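Local coordinates for purine nucleoside phosphorylase (Schistosoma mansoni, PDB 5KO5), which probably catalyses the reversible phosphorolysis of purine nucleosides to free base and ribose 1-phosphate, and here holds cytosine in its ligand pocket, at residues Pro27-Ile32 and Glu279-Leu284; Glu42-Arg47 and Ile80-Gly85; Leu100-Met105 and Arg111-Thr116. All blocks are in the same frame, centred on the assembly; numbering follows the deposited sequence.

Contact 1: Pro27-Ile32 and Glu279-Leu284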
loop_
_atom_site.group_PDB
_atom_site.type_symbol
_atom_site.label_atom_id
_atom_site.label_comp_id
_atom_site.label_asym_id
_atom_site.label_seq_id
_atom_site.Cartn_x
_atom_site.Cartn_y
_atom_site.Cartn_z
ATOM N N PRO A 27 -13.076 -25.313 21.874
ATOM C CA PRO A 27 -13.961 -24.182 21.580
ATOM C C PRO A 27 -14.608 -24.310 20.210
ATOM O O PRO A 27 -14.002 -24.802 19.254
ATOM C CB PRO A 27 -13.004 -22.984 21.608
ATOM C CG PRO A 27 -11.701 -23.572 21.125
ATOM C CD PRO A 27 -11.655 -24.987 21.655
ATOM N N ASP A 28 -15.856 -23.842 20.123
ATOM C CA ASP A 28 -16.581 -23.746 18.862
ATOM C C ASP A 28 -16.588 -22.333 18.303
ATOM O O ASP A 28 -16.840 -22.149 17.104
ATOM C CB ASP A 28 -18.042 -24.190 19.050
ATOM C CG ASP A 28 -18.174 -25.650 19.454
ATOM O OD1 ASP A 28 -17.351 -26.482 19.019
ATOM O OD2 ASP A 28 -19.117 -25.964 20.208
ATOM N N ILE A 29 -16.322 -21.341 19.145
ATOM C CA ILE A 29 -16.446 -19.933 18.801
ATOM C C ILE A 29 -15.180 -19.224 19.249
ATOM O O ILE A 29 -14.654 -19.494 20.333
ATOM C CB ILE A 29 -17.682 -19.330 19.510
ATOM C CG1 ILE A 29 -18.954 -19.999 18.998
ATOM C CG2 ILE A 29 -17.751 -17.839 19.305
ATOM C CD1 ILE A 29 -20.096 -19.971 20.000
ATOM N N GLY A 30 -14.681 -18.326 18.408
ATOM C CA GLY A 30 -13.558 -17.477 18.749
ATOM C C GLY A 30 -14.025 -16.042 18.871
ATOM O O GLY A 30 -14.989 -15.631 18.220
ATOM N N ILE A 31 -13.361 -15.275 19.735
ATOM C CA ILE A 31 -13.697 -13.861 19.893
ATOM C C ILE A 31 -12.426 -13.017 19.928
ATOM O O ILE A 31 -11.417 -13.390 20.538
ATOM C CB ILE A 31 -14.648 -13.557 21.079
ATOM C CG1 ILE A 31 -13.968 -13.771 22.417
ATOM C CG2 ILE A 31 -15.914 -14.417 21.031
ATOM C CD1 ILE A 31 -14.845 -13.375 23.603
ATOM N N ILE A 32 -12.482 -11.871 19.261
ATOM C CA ILE A 32 -11.418 -10.875 19.288
ATOM C C ILE A 32 -12.109 -9.548 19.541
ATOM O O ILE A 32 -13.048 -9.188 18.824
ATOM C CB ILE A 32 -10.632 -10.852 17.963
ATOM C CG1 ILE A 32 -9.932 -12.197 17.721
ATOM C CG2 ILE A 32 -9.631 -9.711 17.939
ATOM C CD1 ILE A 32 -9.292 -12.328 16.340
ATOM N N GLU A 279 -25.561 -12.719 24.213
ATOM C CA GLU A 279 -26.790 -13.272 23.652
ATOM C C GLU A 279 -26.562 -13.837 22.254
ATOM O O GLU A 279 -27.127 -14.879 21.904
ATOM C CB GLU A 279 -27.905 -12.223 23.657
ATOM C CG GLU A 279 -29.246 -12.732 23.119
ATOM C CD GLU A 279 -29.929 -13.738 24.029
ATOM O OE1 GLU A 279 -29.439 -13.976 25.154
ATOM O OE2 GLU A 279 -30.964 -14.297 23.608
ATOM N N ILE A 280 -25.739 -13.173 21.438
ATOM C CA ILE A 280 -25.388 -13.734 20.133
ATOM C C ILE A 280 -24.787 -15.123 20.305
ATOM O O ILE A 280 -25.174 -16.078 19.622
ATOM C CB ILE A 280 -24.448 -12.790 19.362
ATOM C CG1 ILE A 280 -25.188 -11.517 18.939
ATOM C CG2 ILE A 280 -23.860 -13.508 18.138
ATOM C CD1 ILE A 280 -24.266 -10.407 18.446
ATOM N N ILE A 281 -23.851 -15.258 21.251
ATOM C CA ILE A 281 -23.210 -16.545 21.509
ATOM C C ILE A 281 -24.242 -17.606 21.895
ATOM O O ILE A 281 -24.245 -18.718 21.351
ATOM C CB ILE A 281 -22.097 -16.389 22.563
ATOM C CG1 ILE A 281 -20.939 -15.572 21.985
ATOM C CG2 ILE A 281 -21.606 -17.751 23.041
ATOM C CD1 ILE A 281 -19.909 -15.133 23.015
ATOM N N THR A 282 -25.141 -17.277 22.831
ATOM C CA THR A 282 -26.150 -18.253 23.250
ATOM C C THR A 282 -27.081 -18.638 22.108
ATOM O O THR A 282 -27.622 -19.751 22.097
ATOM C CB THR A 282 -26.988 -17.726 24.417
ATOM O OG1 THR A 282 -27.973 -16.808 23.926
ATOM C CG2 THR A 282 -26.130 -17.032 25.435
ATOM N N ARG A 283 -27.284 -17.739 21.146
ATOM C CA ARG A 283 -28.250 -17.955 20.076
ATOM C C ARG A 283 -27.638 -18.555 18.814
ATOM O O ARG A 283 -28.383 -18.941 17.907
ATOM C CB ARG A 283 -28.971 -16.643 19.748
ATOM C CG ARG A 283 -29.796 -16.087 20.909
ATOM C CD ARG A 283 -31.229 -16.593 20.877
ATOM N NE ARG A 283 -31.963 -16.043 19.742
ATOM C CZ ARG A 283 -32.586 -14.870 19.756
ATOM N NH1 ARG A 283 -32.568 -14.121 20.851
ATOM N NH2 ARG A 283 -33.225 -14.447 18.677
ATOM N N LEU A 284 -26.313 -18.642 18.736
ATOM C CA LEU A 284 -25.666 -19.217 17.568
ATOM C C LEU A 284 -26.159 -20.641 17.326
ATOM O O LEU A 284 -26.454 -21.372 18.279
ATOM C CB LEU A 284 -24.154 -19.240 17.773
ATOM C CG LEU A 284 -23.553 -17.852 17.622
ATOM C CD1 LEU A 284 -22.058 -17.851 17.865
ATOM C CD2 LEU A 284 -23.887 -17.319 16.250
#

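Contact 2: Glu42-Arg47 and Ile80-Gly85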
loop_
_atom_site.group_PDB
_atom_site.type_symbol
_atom_site.label_atom_id
_atom_site.label_comp_id
_atom_site.label_asym_id
_atom_site.label_seq_id
_atom_site.Cartn_x
_atom_site.Cartn_y
_atom_site.Cartn_z
ATOM N N GLU A 42 -13.429 -11.186 30.611
ATOM C CA GLU A 42 -13.316 -11.285 32.060
ATOM C C GLU A 42 -14.452 -12.088 32.680
ATOM O O GLU A 42 -14.331 -12.522 33.831
ATOM C CB GLU A 42 -13.249 -9.889 32.685
ATOM N N GLU A 43 -15.545 -12.306 31.948
ATOM C CA GLU A 43 -16.702 -13.027 32.460
ATOM C C GLU A 43 -16.813 -14.448 31.921
ATOM O O GLU A 43 -17.842 -15.100 32.124
ATOM C CB GLU A 43 -17.987 -12.245 32.176
ATOM C CG GLU A 43 -18.040 -10.885 32.852
ATOM C CD GLU A 43 -17.998 -10.981 34.364
ATOM O OE1 GLU A 43 -18.516 -11.977 34.917
ATOM O OE2 GLU A 43 -17.441 -10.062 34.999
ATOM N N ILE A 44 -15.782 -14.943 31.232
ATOM C CA ILE A 44 -15.796 -16.323 30.764
ATOM C C ILE A 44 -15.813 -17.271 31.959
ATOM O O ILE A 44 -15.067 -17.094 32.932
ATOM C CB ILE A 44 -14.574 -16.558 29.864
ATOM C CG1 ILE A 44 -14.675 -15.701 28.602
ATOM C CG2 ILE A 44 -14.456 -18.009 29.489
ATOM C CD1 ILE A 44 -13.409 -15.686 27.782
ATOM N N GLU A 45 -16.676 -18.285 31.898
ATOM C CA GLU A 45 -16.836 -19.224 32.999
ATOM C C GLU A 45 -15.869 -20.394 32.867
ATOM O O GLU A 45 -15.462 -20.768 31.764
ATOM C CB GLU A 45 -18.265 -19.763 33.052
ATOM C CG GLU A 45 -19.335 -18.688 33.090
ATOM C CD GLU A 45 -20.722 -19.270 33.278
ATOM O OE1 GLU A 45 -21.001 -19.797 34.375
ATOM O OE2 GLU A 45 -21.525 -19.214 32.322
ATOM N N GLU A 46 -15.515 -20.977 34.019
ATOM C CA GLU A 46 -14.576 -22.098 34.091
ATOM C C GLU A 46 -13.334 -21.819 33.253
ATOM O O GLU A 46 -12.842 -22.674 32.516
ATOM C CB GLU A 46 -15.236 -23.413 33.683
ATOM C CG GLU A 46 -16.453 -23.782 34.505
ATOM C CD GLU A 46 -17.333 -24.783 33.789
ATOM O OE1 GLU A 46 -17.702 -25.805 34.404
ATOM O OE2 GLU A 46 -17.648 -24.545 32.604
ATOM N N ARG A 47 -12.828 -20.599 33.366
ATOM C CA ARG A 47 -11.914 -20.124 32.349
ATOM C C ARG A 47 -10.484 -20.577 32.614
ATOM O O ARG A 47 -10.076 -20.854 33.744
ATOM C CB ARG A 47 -11.986 -18.609 32.214
ATOM C CG ARG A 47 -11.444 -17.850 33.389
ATOM C CD ARG A 47 -11.474 -16.377 33.072
ATOM N NE ARG A 47 -10.501 -15.631 33.855
ATOM C CZ ARG A 47 -10.033 -14.441 33.501
ATOM N NH1 ARG A 47 -9.146 -13.820 34.266
ATOM N NH2 ARG A 47 -10.449 -13.877 32.373
ATOM N N ILE A 80 -15.768 -21.267 24.137
ATOM C CA ILE A 80 -15.178 -20.200 23.344
ATOM C C ILE A 80 -13.688 -20.090 23.639
ATOM O O ILE A 80 -13.185 -20.586 24.649
ATOM C CB ILE A 80 -15.883 -18.837 23.555
ATOM C CG1 ILE A 80 -15.503 -18.229 24.902
ATOM C CG2 ILE A 80 -17.402 -18.970 23.430
ATOM C CD1 ILE A 80 -14.593 -17.037 24.766
ATOM N N VAL A 81 -12.983 -19.430 22.722
ATOM C CA VAL A 81 -11.589 -19.044 22.908
ATOM C C VAL A 81 -11.467 -17.576 22.530
ATOM O O VAL A 81 -11.956 -17.162 21.475
ATOM C CB VAL A 81 -10.622 -19.919 22.080
ATOM C CG1 VAL A 81 -11.031 -19.974 20.605
ATOM C CG2 VAL A 81 -9.194 -19.419 22.220
ATOM N N ALA A 82 -10.840 -16.784 23.395
ATOM C CA ALA A 82 -10.728 -15.344 23.194
ATOM C C ALA A 82 -9.266 -14.931 23.119
ATOM O O ALA A 82 -8.426 -15.459 23.854
ATOM C CB ALA A 82 -11.367 -14.590 24.363
ATOM N N MET A 83 -8.969 -13.955 22.261
ATOM C CA MET A 83 -7.667 -13.295 22.288
ATOM C C MET A 83 -7.767 -12.075 23.192
ATOM O O MET A 83 -8.497 -11.129 22.888
ATOM C CB MET A 83 -7.218 -12.890 20.887
ATOM C CG MET A 83 -6.975 -14.074 19.986
ATOM S SD MET A 83 -6.187 -13.654 18.417
ATOM C CE MET A 83 -4.511 -13.286 18.959
ATOM N N GLN A 84 -7.042 -12.101 24.310
ATOM C CA GLN A 84 -6.976 -10.969 25.223
ATOM C C GLN A 84 -5.666 -10.244 24.928
ATOM O O GLN A 84 -4.598 -10.657 25.384
ATOM C CB GLN A 84 -7.033 -11.451 26.667
ATOM C CG GLN A 84 -7.196 -10.335 27.664
ATOM C CD GLN A 84 -7.290 -10.860 29.067
ATOM O OE1 GLN A 84 -6.446 -11.641 29.508
ATOM N NE2 GLN A 84 -8.330 -10.447 29.778
ATOM N N GLY A 85 -5.751 -9.165 24.161
ATOM C CA GLY A 85 -4.548 -8.552 23.638
ATOM C C GLY A 85 -4.430 -8.814 22.152
ATOM O O GLY A 85 -3.738 -9.732 21.706
HETATM O O HOH W 1 -9.332 -10.984 32.763
#

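Contact 3: Leu100-Met105 and Arg111-Thr116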
loop_
_atom_site.group_PDB
_atom_site.type_symbol
_atom_site.label_atom_id
_atom_site.label_comp_id
_atom_site.label_asym_id
_atom_site.label_seq_id
_atom_site.Cartn_x
_atom_site.Cartn_y
_atom_site.Cartn_z
ATOM N N LEU A 100 -1.150 -16.865 12.490
ATOM C CA LEU A 100 -1.004 -18.080 13.289
ATOM C C LEU A 100 -2.096 -18.231 14.341
ATOM O O LEU A 100 -2.683 -19.322 14.430
ATOM C CB LEU A 100 0.421 -18.227 13.842
ATOM C CG LEU A 100 0.583 -19.539 14.621
ATOM C CD1 LEU A 100 1.876 -20.267 14.282
ATOM C CD2 LEU A 100 0.491 -19.283 16.119
ATOM N N PRO A 101 -2.420 -17.219 15.153
ATOM C CA PRO A 101 -3.469 -17.429 16.167
ATOM C C PRO A 101 -4.816 -17.816 15.588
ATOM O O PRO A 101 -5.533 -18.620 16.204
ATOM C CB PRO A 101 -3.518 -16.081 16.902
ATOM C CG PRO A 101 -2.125 -15.562 16.781
ATOM C CD PRO A 101 -1.729 -15.929 15.361
ATOM N N ILE A 102 -5.197 -17.244 14.437
ATOM C CA ILE A 102 -6.479 -17.599 13.831
ATOM C C ILE A 102 -6.450 -19.038 13.328
ATOM O O ILE A 102 -7.427 -19.786 13.461
ATOM C CB ILE A 102 -6.823 -16.627 12.689
ATOM C CG1 ILE A 102 -6.800 -15.173 13.160
ATOM C CG2 ILE A 102 -8.182 -16.993 12.106
ATOM C CD1 ILE A 102 -7.682 -14.918 14.337
ATOM N N ARG A 103 -5.337 -19.437 12.723
ATOM C CA ARG A 103 -5.205 -20.821 12.285
ATOM C C ARG A 103 -5.175 -21.792 13.461
ATOM O O ARG A 103 -5.682 -22.915 13.343
ATOM C CB ARG A 103 -3.982 -20.943 11.386
ATOM C CG ARG A 103 -4.250 -20.238 10.074
ATOM C CD ARG A 103 -3.071 -20.225 9.112
ATOM N NE ARG A 103 -3.531 -19.677 7.837
ATOM C CZ ARG A 103 -2.733 -19.254 6.868
ATOM N NH1 ARG A 103 -1.412 -19.333 7.006
ATOM N NH2 ARG A 103 -3.262 -18.741 5.763
ATOM N N VAL A 104 -4.609 -21.376 14.597
ATOM C CA VAL A 104 -4.716 -22.182 15.810
ATOM C C VAL A 104 -6.174 -22.319 16.228
ATOM O O VAL A 104 -6.631 -23.414 16.570
ATOM C CB VAL A 104 -3.834 -21.584 16.920
ATOM C CG1 VAL A 104 -4.125 -22.252 18.260
ATOM C CG2 VAL A 104 -2.361 -21.742 16.539
ATOM N N MET A 105 -6.932 -21.216 16.203
ATOM C CA MET A 105 -8.366 -21.321 16.463
ATOM C C MET A 105 -9.012 -22.366 15.567
ATOM O O MET A 105 -9.818 -23.174 16.036
ATOM C CB MET A 105 -9.059 -19.979 16.245
ATOM C CG MET A 105 -8.777 -18.954 17.315
ATOM S SD MET A 105 -9.810 -17.516 17.002
ATOM C CE MET A 105 -9.315 -16.441 18.355
ATOM N N ARG A 111 -15.509 -22.565 14.586
ATOM C CA ARG A 111 -16.273 -22.433 13.355
ATOM C C ARG A 111 -16.799 -21.030 13.109
ATOM O O ARG A 111 -17.104 -20.701 11.958
ATOM C CB ARG A 111 -17.462 -23.405 13.354
ATOM C CG ARG A 111 -17.067 -24.869 13.257
ATOM C CD ARG A 111 -18.296 -25.750 13.071
ATOM N NE ARG A 111 -19.188 -25.706 14.226
ATOM C CZ ARG A 111 -19.087 -26.519 15.273
ATOM N NH1 ARG A 111 -18.130 -27.436 15.311
ATOM N NH2 ARG A 111 -19.942 -26.416 16.283
ATOM N N VAL A 112 -16.904 -20.201 14.148
ATOM C CA VAL A 112 -17.410 -18.838 14.042
ATOM C C VAL A 112 -16.482 -17.935 14.836
ATOM O O VAL A 112 -16.153 -18.245 15.988
ATOM C CB VAL A 112 -18.840 -18.734 14.599
ATOM C CG1 VAL A 112 -19.299 -17.277 14.638
ATOM C CG2 VAL A 112 -19.796 -19.588 13.770
ATOM N N LEU A 113 -16.065 -16.830 14.219
ATOM C CA LEU A 113 -15.226 -15.819 14.850
ATOM C C LEU A 113 -16.038 -14.535 14.978
ATOM O O LEU A 113 -16.565 -14.031 13.980
ATOM C CB LEU A 113 -13.974 -15.584 14.007
ATOM C CG LEU A 113 -13.034 -14.462 14.458
ATOM C CD1 LEU A 113 -12.550 -14.674 15.898
ATOM C CD2 LEU A 113 -11.863 -14.400 13.494
ATOM N N LEU A 114 -16.146 -14.023 16.204
ATOM C CA LEU A 114 -16.844 -12.775 16.498
ATOM C C LEU A 114 -15.801 -11.707 16.787
ATOM O O LEU A 114 -14.907 -11.929 17.609
ATOM C CB LEU A 114 -17.735 -12.936 17.735
ATOM C CG LEU A 114 -18.737 -14.096 17.704
ATOM C CD1 LEU A 114 -19.554 -14.155 19.000
ATOM C CD2 LEU A 114 -19.655 -14.014 16.475
ATOM N N ILE A 115 -15.917 -10.550 16.126
ATOM C CA ILE A 115 -14.916 -9.491 16.223
ATOM C C ILE A 115 -15.606 -8.163 16.504
ATOM O O ILE A 115 -16.621 -7.838 15.881
ATOM C CB ILE A 115 -14.117 -9.374 14.911
ATOM C CG1 ILE A 115 -13.532 -10.722 14.493
ATOM C CG2 ILE A 115 -13.006 -8.333 15.057
ATOM C CD1 ILE A 115 -12.844 -10.686 13.129
ATOM N N THR A 116 -15.043 -7.378 17.423
ATOM C CA THR A 116 -15.460 -5.992 17.587
ATOM C C THR A 116 -14.256 -5.078 17.398
ATOM O O THR A 116 -13.105 -5.493 17.549
ATOM C CB THR A 116 -16.111 -5.722 18.959
ATOM O OG1 THR A 116 -15.175 -6.022 20.008
ATOM C CG2 THR A 116 -17.369 -6.566 19.138
#

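Contact 1: Pro27-Ile32 and Glu279-Leu284
Ile29, on the inner strand 29-32 of the sheet, meets Ile281 and Leu284 at the end of the C-terminal helix, in the alpha/beta fold of the purine nucleoside phosphorylase family, where the central mixed sheet is packed between helices. The contact between Pro27-Ile32 and Glu279-Leu284 is apolar and buried, and no hydrogen bond crosses it. Ile29 and Leu284 extend toward each other and meet tip to tip, Ile29 CD1 lying 3.6 Å from Leu284 CD1. The same methyl of Ile29 reaches the branch methyl of Ile281 at 4.1 Å (CD1 to CG2), the two side chains meeting at a slant. One terminal methyl thus touches the last helical turn and the first residue beyond it. In Ile29, CG1 stands beside the backbone N (chi1 -64°), which carries CD1 out toward the helix. Leu114 of the neighbouring strand 112-121 and Arg78 of strand 78-84 also touch both Ile29 and Ile281, while Leu284 leans on Leu172 of helix 170-182.

The polar interactions of the helix end are made within its own turn and with helix 170-182. In the last turn, the carbonyl O of Glu279 accepts two bonds from the same face of its plane, from Arg283 N at 3.0 Å and from Thr282 OG1 at 2.9 Å. Arg283 also turns its guanidinium to the Glu279 carboxylate in a salt bridge, and the same nitrogen has a second acidic partner in Glu182. Glu279 OE2 sits in the guanidinium plane and offers its anti lone pair to Arg283 NH1 at 3.2 Å.

Contact 2: Glu42-Arg47 and Ile80-Gly85
The backbones of Glu42-Arg47 and Ile80-Gly85 stay well apart, 8.4 Å at their nearest CA atoms (Ile44 and Ile80), and the chain bends sharply at Glu46 with both backbone angles positive (phi 47°, psi 44°). In the phosphorylase alpha/beta fold the contact joins the connection between helix 39-42 and strand 47-51 to one side of strand 78-84 in the mixed sheet.

Ile44 is the buried residue of the connection, and its CD1 methyl makes the apolar contact. It meets Ile80 tip to tip, with Ile44 CD1 3.5 Å from Ile80 CD1, and reaches Ala82 two residues along the strand, where Ile44 CD1 lies 4.1 Å from Ala82 CB. Ile80 places CG1 between its backbone N and carbonyl carbon (chi1 75°), and from there CD1 projects to the Ile44 methyl. Val71 and Val75 of strand 69-75 also touch Ile44, while Ile29 and Ile31 of strand 29-32 border Ile80, so the isoleucine pair is part of a larger apolar layer.

Farther along, the link is polar and passes through water. Gln84 OE1 is taken by Asn69, leaving the amide nitrogen turned to water 1, which accepts from Gln84 NE2 at 3.2 Å. The same water lies at the edge of the Arg47 guanidinium, in its plane, and accepts from Arg47 NH2 at 3.1 Å.

Contact 3: Leu100-Met105 and Arg111-Thr116
Met105 and Leu113 cross at about a right angle, and the thioether sulfur makes the contact, Met105 SD standing 4.1 Å from Leu113 CD1. The methionine is extended beyond CG, with chi2 and chi3 both near 180°, so its chain runs straight out from the helix and brings the sulfur, rather than the terminal methyl, closest to the leucine. Leu113 reaches out from the strand, its CG opposite the backbone N (chi1 175°), and the two branch methyls are divided between two helix residues. CD1 faces Met105, whereas Leu113 CD2 is met by the terminal methyl of Ile102, with Ile102 CD1 4.3 Å away.

Ile102 and Met105 are three residues apart and lie on the same side of the helix, which lets a single leucine touch both. The turn that joins them is held by regular helical bonds, from Val104 N to Leu100 O at 2.8 Å and from Met105 N to Pro101 O at 2.9 Å. Pro101 lies at a kink, its nitrogen making no bond to the preceding turn.

Helix 95-108 and strand 112-121 follow one another closely in the chain, and strands 78-84 and 112-121 run parallel to each other with strand 29-32 between them. The segment from strand 78-84 through this helix to strand 112-121 is therefore a beta-alpha-beta crossover, as in the alpha/beta fold of the phosphorylase superfamily. All three touching residues are buried and apolar, and no hydrogen bond spans the contact. Ile32 of the intervening strand touches both Ile102 and Leu113. On the side of helix 224-232, Ile229 packs on Ile102 and Ala230 on Leu113.

Overall arrangement
Strand 29-32 joins the three contacts, with strand 78-84 of contact 2 on one side and strand 112-121 of contact 3 on the other. Probable backbone hydrogen bonds connect them: Ile29 O lies 2.9 Å from Val81 N, and Gly30 O lies 2.8 Å from Leu114 N. Contact 1 is centred about 11 Å from each of the others, which are about 13 Å apart. Contacts 2 and 3 also meet through Met83, whose CE is 3.6 Å from Pro101 CB. Both lie within the chain closed by contact 1. Strand 112-121 continues beyond contact 3 to Leu118, Ala119 and Gly120, which line the cytosine pocket.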